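Local coordinates for xylose isomerase-like TIM barrel (Anabaena variabilis ATCC 29413, PDB 2QW5), which binds zinc and D-xylose in the mouth of a TIM barrel and probably acts as a sugar or sugar phosphate isomerase or epimerase, at residues 166-169 and 170-173; 206-209 and 210-213; 234-237 and 238-241. One frame throughout, in Å; residues are numbered along the deposited sequence.

Contact 1: residues 166-169 and 170-173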
ATOM      1  N   LEU A 166      -3.781  -2.775 -31.955  1.00 17.56           N
ATOM      2  CA  LEU A 166      -4.997  -1.975 -32.128  1.00 17.55           C
ATOM      3  C   LEU A 166      -5.414  -1.892 -33.609  1.00 16.38           C
ATOM      4  O   LEU A 166      -6.621  -1.880 -33.911  1.00 14.73           O
ATOM      5  CB  LEU A 166      -4.875  -0.575 -31.470  1.00 18.54           C
ATOM      6  CG  LEU A 166      -5.198  -0.464 -29.970  1.00 19.52           C
ATOM      7  CD1 LEU A 166      -6.701  -0.753 -29.729  1.00 16.68           C
ATOM      8  CD2 LEU A 166      -4.396  -1.380 -29.127  1.00 13.82           C
ATOM      9  N   ASP A 167      -4.436  -1.866 -34.521  1.00 15.52           N
ATOM     10  CA  ASP A 167      -4.721  -1.811 -35.959  0.50 17.27           C
ATOM     11  C   ASP A 167      -5.476  -3.104 -36.337  1.00 15.05           C
ATOM     12  O   ASP A 167      -6.537  -3.054 -36.993  1.00 19.41           O
ATOM     13  CB  ASP A 167      -3.402  -1.641 -36.771  0.50 17.05           C
ATOM     14  CG  ASP A 167      -3.478  -0.565 -37.850  0.50 19.90           C
ATOM     15  OD1 ASP A 167      -4.580  -0.259 -38.358  0.50 18.38           O
ATOM     16  OD2 ASP A 167      -2.393   0.002 -38.188  0.50 18.56           O
ATOM     17  N   LYS A 168      -4.960  -4.254 -35.873  1.00 15.50           N
ATOM     18  CA  LYS A 168      -5.583  -5.567 -36.135  1.00 18.55           C
ATOM     19  C   LYS A 168      -6.991  -5.664 -35.523  1.00 19.13           C
ATOM     20  O   LYS A 168      -7.952  -6.165 -36.143  1.00 18.80           O
ATOM     21  CB  LYS A 168      -4.708  -6.738 -35.653  1.00 19.49           C
ATOM     22  CG  LYS A 168      -3.469  -7.024 -36.522  1.00 28.71           C
ATOM     23  CD  LYS A 168      -3.838  -7.504 -37.938  1.00 43.65           C
ATOM     24  CE  LYS A 168      -2.614  -7.803 -38.805  1.00 46.29           C
ATOM     25  NZ  LYS A 168      -1.878  -6.570 -39.169  1.00 57.22           N
ATOM     26  N   LEU A 169      -7.133  -5.129 -34.326  1.00 17.57           N
ATOM     27  CA  LEU A 169      -8.464  -5.068 -33.672  1.00 15.86           C
ATOM     28  C   LEU A 169      -9.416  -4.172 -34.477  1.00 16.96           C
ATOM     29  O   LEU A 169     -10.599  -4.476 -34.556  1.00 16.26           O
ATOM     30  CB  LEU A 169      -8.345  -4.537 -32.219  1.00 15.93           C
ATOM     31  CG  LEU A 169      -9.642  -4.519 -31.367  1.00 11.59           C
ATOM     32  CD1 LEU A 169     -10.083  -5.944 -31.087  1.00 15.26           C
ATOM     33  CD2 LEU A 169      -9.416  -3.759 -30.081  1.00 14.71           C
ATOM     34  N   GLY A 170      -8.920  -3.071 -35.059  1.00 14.39           N
ATOM     35  CA  GLY A 170      -9.755  -2.182 -35.909  1.00 17.41           C
ATOM     36  C   GLY A 170     -10.294  -2.908 -37.152  1.00 18.15           C
ATOM     37  O   GLY A 170     -11.488  -2.862 -37.476  1.00 17.03           O
ATOM     38  N   GLU A 171      -9.406  -3.613 -37.846  1.00 18.76           N
ATOM     39  CA  GLU A 171      -9.804  -4.438 -39.025  1.00 19.10           C
ATOM     40  C   GLU A 171     -10.869  -5.450 -38.662  1.00 19.85           C
ATOM     41  O   GLU A 171     -11.844  -5.582 -39.376  1.00 21.95           O
ATOM     42  CB  GLU A 171      -8.612  -5.159 -39.594  1.00 18.64           C
ATOM     43  CG  GLU A 171      -7.641  -4.171 -40.225  1.00 18.91           C
ATOM     44  CD  GLU A 171      -6.308  -4.787 -40.635  1.00 27.59           C
ATOM     45  OE1 GLU A 171      -6.095  -6.011 -40.482  1.00 38.96           O
ATOM     46  OE2 GLU A 171      -5.449  -4.017 -41.097  1.00 39.89           O
ATOM     47  N   TYR A 172     -10.679  -6.133 -37.540  1.00 17.00           N
ATOM     48  CA  TYR A 172     -11.704  -7.039 -36.993  1.00 17.21           C
ATOM     49  C   TYR A 172     -13.017  -6.328 -36.639  1.00 17.56           C
ATOM     50  O   TYR A 172     -14.073  -6.797 -37.066  1.00 16.97           O
ATOM     51  CB  TYR A 172     -11.161  -7.772 -35.788  1.00 19.47           C
ATOM     52  CG  TYR A 172     -12.134  -8.793 -35.222  1.00 18.50           C
ATOM     53  CD1 TYR A 172     -12.303 -10.026 -35.853  1.00 26.62           C
ATOM     54  CD2 TYR A 172     -12.918  -8.518 -34.095  1.00 22.96           C
ATOM     55  CE1 TYR A 172     -13.217 -10.963 -35.374  1.00 29.88           C
ATOM     56  CE2 TYR A 172     -13.840  -9.465 -33.609  1.00 16.36           C
ATOM     57  CZ  TYR A 172     -13.963 -10.690 -34.240  1.00 26.97           C
ATOM     58  OH  TYR A 172     -14.841 -11.658 -33.821  1.00 23.81           O
ATOM     59  N   ALA A 173     -12.965  -5.218 -35.885  1.00 14.97           N
ATOM     60  CA  ALA A 173     -14.179  -4.458 -35.491  1.00 16.06           C
ATOM     61  C   ALA A 173     -14.992  -3.891 -36.679  1.00 15.51           C
ATOM     62  O   ALA A 173     -16.242  -3.796 -36.629  1.00 14.75           O
ATOM     63  CB  ALA A 173     -13.814  -3.330 -34.510  1.00 17.91           C
TER
HETATM   64  O   HOH W   1      -5.679  -1.294 -41.031  1.00 37.94           O
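Lys-168 and Glu-171, with Asp-167 a step behind, make a local contact along two turns of helix 148-176, the helix that leads into barrel strand 179-182. Four i to i+4 backbone bonds run through them; Tyr-172 N reaches Lys-168 O at 3.1 Å in a nearly straight N-H...O line of 170°. On the outer side the chains of Lys-168 and Glu-171 run alongside each other in the same direction. Their closest touch is aliphatic to polar, Lys-168 CD to Glu-171 OE1 at 3.7 Å. Lys-168 NZ stays 4.5 Å from Glu-171 OE1, so these opposite charges probably attract each other only weakly. In the conformer described for Asp-167, a water donates to Asp-167 OD1 at 3.1 Å and to Glu-171 OE2 at 2.7 Å, which probably eases the repulsion between the two carboxylates. The stronger partners of Asp-167 are the backbone N atoms of Lys-207 and Ser-208. The ring of Tyr-172 leads outward to helix 101-120, where its OH bonds to Asp-116. The buried side of the helix packs inward, Leu-169 on Leu-108, Leu-111 and Val-115 of helix 101-120, and both Leu-169 and Ala-173 on Leu-180 of strand 179-182.

Contact 2: residues 206-209 and 210-213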
ATOM      1  N   VAL A 206      -1.667   3.968 -36.183  1.00 22.80           N
ATOM      2  CA  VAL A 206      -2.753   3.016 -36.402  1.00 22.87           C
ATOM      3  C   VAL A 206      -3.466   3.371 -37.727  1.00 24.94           C
ATOM      4  O   VAL A 206      -4.129   4.399 -37.834  1.00 24.71           O
ATOM      5  CB  VAL A 206      -3.714   3.066 -35.224  1.00 22.51           C
ATOM      6  CG1 VAL A 206      -4.822   2.025 -35.365  1.00 14.75           C
ATOM      7  CG2 VAL A 206      -2.928   2.824 -33.909  1.00 18.29           C
ATOM      8  N   LYS A 207      -3.265   2.544 -38.751  1.00 25.78           N
ATOM      9  CA  LYS A 207      -3.873   2.763 -40.063  1.00 25.35           C
ATOM     10  C   LYS A 207      -5.404   2.777 -40.035  1.00 22.67           C
ATOM     11  O   LYS A 207      -6.026   3.633 -40.650  1.00 22.17           O
ATOM     12  CB  LYS A 207      -3.356   1.742 -41.095  1.00 27.23           C
ATOM     13  CG  LYS A 207      -1.878   1.953 -41.496  1.00 32.54           C
ATOM     14  N   SER A 208      -5.989   1.832 -39.316  1.00 20.99           N
ATOM     15  CA  SER A 208      -7.445   1.720 -39.229  1.00 20.60           C
ATOM     16  C   SER A 208      -8.226   2.874 -38.559  1.00 22.73           C
ATOM     17  O   SER A 208      -8.117   3.102 -37.339  1.00 22.99           O
ATOM     18  CB  SER A 208      -7.820   0.422 -38.550  1.00 19.52           C
ATOM     19  OG  SER A 208      -9.223   0.377 -38.375  1.00 18.42           O
ATOM     20  N   LYS A 209      -9.090   3.531 -39.341  1.00 22.29           N
ATOM     21  CA  LYS A 209      -9.946   4.610 -38.859  1.00 21.28           C
ATOM     22  C   LYS A 209     -11.113   4.084 -38.006  1.00 21.44           C
ATOM     23  O   LYS A 209     -11.832   4.856 -37.364  1.00 20.87           O
ATOM     24  CB  LYS A 209     -10.516   5.439 -40.019  1.00 23.90           C
ATOM     25  CG  LYS A 209      -9.502   6.159 -40.893  1.00 24.49           C
ATOM     26  CD  LYS A 209      -8.551   7.106 -40.146  1.00 31.78           C
ATOM     27  CE  LYS A 209      -7.757   7.998 -41.155  1.00 35.16           C
ATOM     28  NZ  LYS A 209      -8.706   8.721 -42.148  1.00 37.65           N
ATOM     29  N   GLN A 210     -11.314   2.767 -38.022  1.00 20.03           N
ATOM     30  CA  GLN A 210     -12.290   2.106 -37.131  1.00 21.01           C
ATOM     31  C   GLN A 210     -11.841   2.350 -35.660  1.00 19.26           C
ATOM     32  O   GLN A 210     -12.662   2.269 -34.734  1.00 19.76           O
ATOM     33  CB  GLN A 210     -12.335   0.604 -37.428  1.00 18.46           C
ATOM     34  CG  GLN A 210     -13.581  -0.122 -36.907  1.00 16.35           C
ATOM     35  CD  GLN A 210     -14.889   0.298 -37.589  1.00 19.92           C
ATOM     36  OE1 GLN A 210     -14.877   1.017 -38.587  1.00 23.56           O
ATOM     37  NE2 GLN A 210     -16.029  -0.220 -37.095  1.00 13.85           N
ATOM     38  N   VAL A 211     -10.529   2.583 -35.473  1.00 17.58           N
ATOM     39  CA  VAL A 211      -9.935   2.908 -34.177  1.00 19.57           C
ATOM     40  C   VAL A 211      -9.899   4.428 -34.034  1.00 18.26           C
ATOM     41  O   VAL A 211      -9.108   5.118 -34.663  1.00 19.31           O
ATOM     42  CB  VAL A 211      -8.523   2.313 -33.990  1.00 18.57           C
ATOM     43  CG1 VAL A 211      -7.951   2.700 -32.575  1.00 19.27           C
ATOM     44  CG2 VAL A 211      -8.529   0.765 -34.181  1.00 15.44           C
ATOM     45  N   GLY A 212     -10.787   4.951 -33.199  1.00 17.94           N
ATOM     46  CA  GLY A 212     -10.880   6.383 -32.952  1.00 16.00           C
ATOM     47  C   GLY A 212     -10.968   6.724 -31.484  1.00 17.24           C
ATOM     48  O   GLY A 212     -10.332   6.068 -30.636  1.00 16.10           O
ATOM     49  N   VAL A 213     -11.748   7.763 -31.186  1.00 16.74           N
ATOM     50  CA  VAL A 213     -11.777   8.305 -29.827  1.00 16.34           C
ATOM     51  C   VAL A 213     -13.158   8.540 -29.262  1.00 16.09           C
ATOM     52  O   VAL A 213     -14.124   8.725 -29.995  1.00 17.80           O
ATOM     53  CB  VAL A 213     -11.008   9.680 -29.751  1.00 19.81           C
ATOM     54  CG1 VAL A 213      -9.730   9.629 -30.545  1.00 15.47           C
ATOM     55  CG2 VAL A 213     -11.822  10.815 -30.262  1.00 26.14           C
TER
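Ser-208 and Val-211 are the ends of a type I beta turn that delivers the chain from the loop after helix 196-203 into barrel strand 211-216. Two hydrogen bonds hold the turn. The backbone one, Val-211 N to Ser-208 O at 3.1 Å, has an N-H...O angle of 151°, but the donor stands well above the carbonyl plane, 54° out of it. The second is weak: Gln-210 N points to Ser-208 OG at 3.2 Å. With chi1 at 175° the serine hydroxyl is turned to the far side of CB from its own N and so carried forward over the turn, where it also lies 3.3 Å from Gln-210 CB.

The apolar part is a meeting of two valines whose side chains cross at about a right angle. Val-206 CG1 approaches the branch point of its partner, 4.0 Å from Val-211 CB, and lies nearly as close to Val-211 CG2.

Polar groups of the turn also bond beyond it: Gln-210 NE2 to Val-178 O, Lys-209 NZ to Gln-240 O at the end of helix 227-240, and Lys-209 O to His-244 NE2. From outside comes the guanidinium of Arg-242, which donates to Val-206 O through NH2 and to Val-211 O through NE, and weakly to Ser-208 O.

Four carbonyls, those of Val-206, Ser-208, Lys-209 and Val-211, thus each have a donor, and because one arginine serves both Val-206 O and Val-211 O it ties the loop to the start of the strand, its charge probably strengthening these bonds.

Contact 3: residues 234-237 and 238-241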
ATOM      1  N   VAL A 234     -10.767  18.655 -31.996  1.00 20.88           N
ATOM      2  CA  VAL A 234     -12.105  18.207 -32.429  1.00 18.04           C
ATOM      3  C   VAL A 234     -12.257  18.227 -33.967  1.00 19.91           C
ATOM      4  O   VAL A 234     -12.660  17.219 -34.589  1.00 21.34           O
ATOM      5  CB  VAL A 234     -13.274  19.002 -31.742  1.00 16.81           C
ATOM      6  CG1 VAL A 234     -14.590  18.684 -32.399  1.00 16.84           C
ATOM      7  CG2 VAL A 234     -13.338  18.678 -30.270  1.00 20.89           C
ATOM      8  N   GLU A 235     -11.914  19.356 -34.577  1.00 21.32           N
ATOM      9  CA  GLU A 235     -11.980  19.489 -36.043  1.00 26.75           C
ATOM     10  C   GLU A 235     -11.075  18.459 -36.749  1.00 23.87           C
ATOM     11  O   GLU A 235     -11.482  17.876 -37.741  1.00 22.00           O
ATOM     12  CB  GLU A 235     -11.654  20.937 -36.469  1.00 29.04           C
ATOM     13  CG  GLU A 235     -12.702  21.974 -35.960  1.00 36.20           C
ATOM     14  CD  GLU A 235     -12.259  23.470 -36.037  1.00 40.38           C
ATOM     15  OE1 GLU A 235     -11.055  23.794 -36.270  1.00 56.81           O
ATOM     16  OE2 GLU A 235     -13.153  24.326 -35.838  1.00 52.58           O
ATOM     17  N   TYR A 236      -9.880  18.210 -36.209  1.00 23.86           N
ATOM     18  CA  TYR A 236      -8.962  17.220 -36.776  1.00 23.84           C
ATOM     19  C   TYR A 236      -9.551  15.800 -36.718  1.00 22.61           C
ATOM     20  O   TYR A 236      -9.509  15.060 -37.684  1.00 21.45           O
ATOM     21  CB  TYR A 236      -7.612  17.262 -36.057  1.00 24.32           C
ATOM     22  CG  TYR A 236      -6.660  16.189 -36.516  1.00 28.89           C
ATOM     23  CD1 TYR A 236      -6.052  16.275 -37.764  1.00 32.56           C
ATOM     24  CD2 TYR A 236      -6.389  15.065 -35.720  1.00 32.56           C
ATOM     25  CE1 TYR A 236      -5.177  15.284 -38.200  1.00 37.96           C
ATOM     26  CE2 TYR A 236      -5.512  14.056 -36.159  1.00 29.17           C
ATOM     27  CZ  TYR A 236      -4.911  14.188 -37.395  1.00 33.61           C
ATOM     28  OH  TYR A 236      -4.062  13.227 -37.863  1.00 37.35           O
ATOM     29  N   LEU A 237     -10.110  15.432 -35.567  1.00 25.03           N
ATOM     30  CA  LEU A 237     -10.676  14.101 -35.392  1.00 21.89           C
ATOM     31  C   LEU A 237     -11.825  13.840 -36.333  1.00 19.83           C
ATOM     32  O   LEU A 237     -11.889  12.751 -36.924  1.00 20.02           O
ATOM     33  CB  LEU A 237     -11.062  13.848 -33.915  1.00 21.77           C
ATOM     34  CG  LEU A 237      -9.823  13.651 -33.013  1.00 19.16           C
ATOM     35  CD1 LEU A 237     -10.183  13.799 -31.549  1.00 18.07           C
ATOM     36  CD2 LEU A 237      -9.083  12.310 -33.281  1.00 15.60           C
ATOM     37  N   ALA A 238     -12.745  14.798 -36.437  1.00 21.69           N
ATOM     38  CA  ALA A 238     -13.922  14.688 -37.335  1.00 23.52           C
ATOM     39  C   ALA A 238     -13.463  14.578 -38.807  1.00 23.33           C
ATOM     40  O   ALA A 238     -13.980  13.742 -39.547  1.00 23.11           O
ATOM     41  CB  ALA A 238     -14.853  15.862 -37.145  1.00 24.14           C
ATOM     42  N   GLN A 239     -12.467  15.384 -39.194  1.00 27.38           N
ATOM     43  CA  GLN A 239     -11.859  15.309 -40.541  1.00 27.49           C
ATOM     44  C   GLN A 239     -11.323  13.902 -40.820  1.00 24.13           C
ATOM     45  O   GLN A 239     -11.517  13.376 -41.908  1.00 24.19           O
ATOM     46  CB  GLN A 239     -10.733  16.335 -40.678  1.00 28.73           C
ATOM     47  CG  GLN A 239      -9.728  16.153 -41.856  1.00 34.09           C
ATOM     48  CD  GLN A 239      -8.285  16.468 -41.435  1.00 41.06           C
ATOM     49  OE1 GLN A 239      -7.379  15.648 -41.642  1.00 51.24           O
ATOM     50  NE2 GLN A 239      -8.081  17.639 -40.785  1.00 56.21           N
ATOM     51  N   GLN A 240     -10.656  13.305 -39.836  1.00 22.46           N
ATOM     52  CA  GLN A 240     -10.058  11.974 -39.958  1.00 23.40           C
ATOM     53  C   GLN A 240     -11.071  10.847 -39.874  1.00 22.66           C
ATOM     54  O   GLN A 240     -10.724   9.697 -40.117  1.00 25.46           O
ATOM     55  CB  GLN A 240      -9.002  11.790 -38.862  1.00 26.03           C
ATOM     56  CG  GLN A 240      -7.800  12.699 -39.021  1.00 29.52           C
ATOM     57  CD  GLN A 240      -6.850  12.196 -40.095  1.00 39.82           C
ATOM     58  OE1 GLN A 240      -6.242  11.135 -39.951  1.00 42.69           O
ATOM     59  NE2 GLN A 240      -6.700  12.965 -41.161  1.00 41.45           N
ATOM     60  N   GLY A 241     -12.309  11.174 -39.496  1.00 21.62           N
ATOM     61  CA  GLY A 241     -13.368  10.214 -39.289  1.00 22.79           C
ATOM     62  C   GLY A 241     -13.122   9.381 -38.043  1.00 22.65           C
ATOM     63  O   GLY A 241     -13.493   8.215 -38.030  1.00 26.59           O
TER
HETATM   64  O   HOH W   2      -5.913  10.613 -37.236  1.00 38.31           O
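Residues 234-237 and 238-240 run through the last turns of helix 227-240, bonded i to i+4: Ala-238 N to Val-234 O, Gln-239 N to Glu-235 O, and Gln-240 N to Tyr-236 O at 3.0 Å. The first of these is nearly straight, with an N-H...O angle of 171°. At Gly-241 phi turns positive (71°) and the helix finishes in a Schellman motif, a conformation that favours glycine; Gly-241 N bonds back to Ala-238 O at 3.1 Å, before the chain enters barrel strand 243-248. Beside this last turn lies the ring of Tyr-236, reaching forward along the helix. Gln-240 CG sits above one face in a CH-pi contact, 3.8 Å from the ring centroid of Tyr-236, and the chain bends at chi2 (-78°) to lay its amide almost parallel to the ring. A water donates to Gln-240 OE1 at 2.8 Å and lies 3.3 Å from Tyr-236 OH. On the other arm of the amide, Gln-240 NE2 gives a hydrogen bond to Gln-239 OE1 at 2.8 Å, while the Gln-239 amide stands nearly perpendicular to the ring. Replacing Gln-240 by an alanine takes away CG and the amide, which would probably cost the tyrosine its CH-pi partner and leave Gln-239 OE1 without this donor. Leu-237 faces inward, against Leu-196 and Ile-200 of helix 196-203 and Val-213 of strand 211-216.

Following the chain, contact 1 comes first, inside helix 148-176 just ahead of strand 179-182; contact 2 turns the loop after helix 196-203 into strand 211-216; contact 3 ends helix 227-240 ahead of strand 243-248. They lie in series, none nested or crossing, and only contact 2 closes a turn of loop. It also touches both others: it meets contact 1 at the Asp-167 carboxylate and where Val-211 CG2 packs on Leu-166 O, and contact 3 where Val-213 CG2 lies 3.6 Å from Leu-237 CD1. Contacts 1 and 3 stay about 11 Å apart at their nearest atoms. Contact 2 thus joins helices 148-176 and 227-240 across the start of strand 211-216, linking successive beta-alpha units of the barrel.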